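Local coordinates for uncharacterized protein 4E10_S0_1Z6NA_001 (T18) (Artificial gene, PDB 3LEF), which serves as a computationally designed scaffold with a thioredoxin-like domain that displays the HIV epitope of antibody 4E10 as an immunogen, at the interface of chains A and B. Numbering follows the deposited sequence. Chains: chain A/B, Uncharacterized protein 4E10_S0_1Z6NA_001 (T18).

The interface of chains A and B. Residues chain A 92, 94-95, 97-98; chain B 63, 65, 93.
B:Trp65 lays its indole against one side of the partner's short helix 93-99 and buries 91 Å² there. Its CG sits in the crowded position between backbone N and carbonyl carbon (chi1 50°). A broad, flat ring suits this place because it can touch residues on successive turns at once. A:Asp98, with CG anti to its backbone N, comes tip to tip onto one face; so short a side chain brings both CB and a flat group onto the ring. CB lies over the six-membered ring, and the carboxylate stacks 12° from the ring plane, with CG 3.5 Å from B:Trp65 CE3. A:Gly94, lacking a side chain, probably lets the ring approach its backbone, its carbonyl O 3.4 Å from CZ2 of B:Trp65. The long chain of A:Arg95, bent at chi3, slides past to the ring edge, where its guanidinium, turned 86° to the indole, sets a face over CD1.

B:Glu63 suits its place twice over: bent at chi2, its chain backs the opposite ring face with CB, toward the rim, while its carboxylate takes donors from both chains. OE2 accepts the indole NE1 of B:Trp65 at 3.0 Å in a bent bond, tilted from the ring plane, and uses its syn lone pair for the hydroxyl OG of A:Ser92 at 2.6 Å; a water also bridges this pair. That small hydroxyl accepts A:Arg95 N at 3.0 Å, capping the helix start. OE1 takes B:Lys93 N on its anti lone pair and reaches A:Gly94 N through another water. Nearby helix starts and A:Arg95 may favour the charged carboxylate. Whether this two-fold dimer forms outside the crystal the structure alone does not show. The loop between strand 56-61 and helix 67-82, carrying the Trp of the thioredoxin WCPDC motif, thus meets helix 93-99 of the other copy.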
# COMPACT_ATOMS: atom_id res chain seq x y z
N SER A 92 -1.03 -2.73 -3.73
CA SER A 92 -1.48 -2.88 -2.36
C SER A 92 -2.71 -3.77 -2.25
O SER A 92 -3.45 -3.93 -3.20
CB SER A 92 -1.76 -1.50 -1.74
OG SER A 92 -2.84 -0.83 -2.38
N GLY A 94 -5.27 -2.90 -0.39
CA GLY A 94 -6.32 -1.89 -0.57
C GLY A 94 -6.71 -1.62 -2.02
O GLY A 94 -7.88 -1.51 -2.32
N ARG A 95 -5.72 -1.50 -2.91
CA ARG A 95 -6.01 -1.30 -4.34
C ARG A 95 -6.64 -2.52 -5.00
O ARG A 95 -7.39 -2.40 -5.96
CB ARG A 95 -4.75 -0.95 -5.12
CG ARG A 95 -5.02 -0.73 -6.59
CD ARG A 95 -3.81 -0.19 -7.31
NE ARG A 95 -3.40 1.13 -6.86
CZ ARG A 95 -3.88 2.28 -7.33
NH1 ARG A 95 -4.85 2.29 -8.23
NH2 ARG A 95 -3.40 3.43 -6.87
N GLU A 97 -8.61 -4.61 -3.28
CA GLU A 97 -9.98 -4.51 -2.75
C GLU A 97 -10.84 -3.56 -3.56
O GLU A 97 -12.03 -3.78 -3.73
CB GLU A 97 -9.97 -4.05 -1.28
CG GLU A 97 -9.47 -5.11 -0.31
CD GLU A 97 -9.17 -4.58 1.08
OE1 GLU A 97 -9.19 -3.35 1.27
OE2 GLU A 97 -8.90 -5.40 1.98
N ASP A 98 -10.23 -2.50 -4.05
CA ASP A 98 -10.97 -1.45 -4.75
C ASP A 98 -11.20 -1.75 -6.23
O ASP A 98 -12.20 -1.31 -6.79
CB ASP A 98 -10.21 -0.14 -4.63
CG ASP A 98 -10.96 1.02 -5.23
OD1 ASP A 98 -12.01 1.40 -4.65
OD2 ASP A 98 -10.52 1.53 -6.28
N GLU B 63 -4.24 5.83 0.37
CA GLU B 63 -4.10 5.12 -0.91
C GLU B 63 -4.56 6.02 -2.07
O GLU B 63 -5.58 6.69 -1.97
CB GLU B 63 -4.96 3.87 -0.90
CG GLU B 63 -4.71 2.93 0.28
CD GLU B 63 -3.96 1.67 -0.08
OE1 GLU B 63 -3.40 1.07 0.84
OE2 GLU B 63 -3.96 1.28 -1.25
N TRP B 65 -6.06 5.72 -4.79
CA TRP B 65 -7.30 5.46 -5.52
C TRP B 65 -8.51 5.99 -4.77
O TRP B 65 -9.62 6.08 -5.32
CB TRP B 65 -7.46 3.96 -5.76
CG TRP B 65 -7.26 3.12 -4.52
CD1 TRP B 65 -6.17 2.37 -4.22
CD2 TRP B 65 -8.18 2.95 -3.43
NE1 TRP B 65 -6.35 1.74 -3.02
CE2 TRP B 65 -7.58 2.08 -2.52
CE3 TRP B 65 -9.45 3.45 -3.15
CZ2 TRP B 65 -8.21 1.68 -1.34
CZ3 TRP B 65 -10.07 3.07 -1.97
CH2 TRP B 65 -9.44 2.19 -1.08
N LYS B 93 -3.36 1.58 3.84
CA LYS B 93 -4.56 1.19 4.58
C LYS B 93 -4.33 -0.18 5.23
O LYS B 93 -4.51 -0.35 6.43
CB LYS B 93 -5.76 1.15 3.62
CG LYS B 93 -7.09 0.72 4.20
CD LYS B 93 -8.11 0.48 3.08
CE LYS B 93 -9.41 -0.22 3.60
O HOH W 1 -3.24 -1.44 1.42
O HOH W 2 -2.39 1.83 -3.50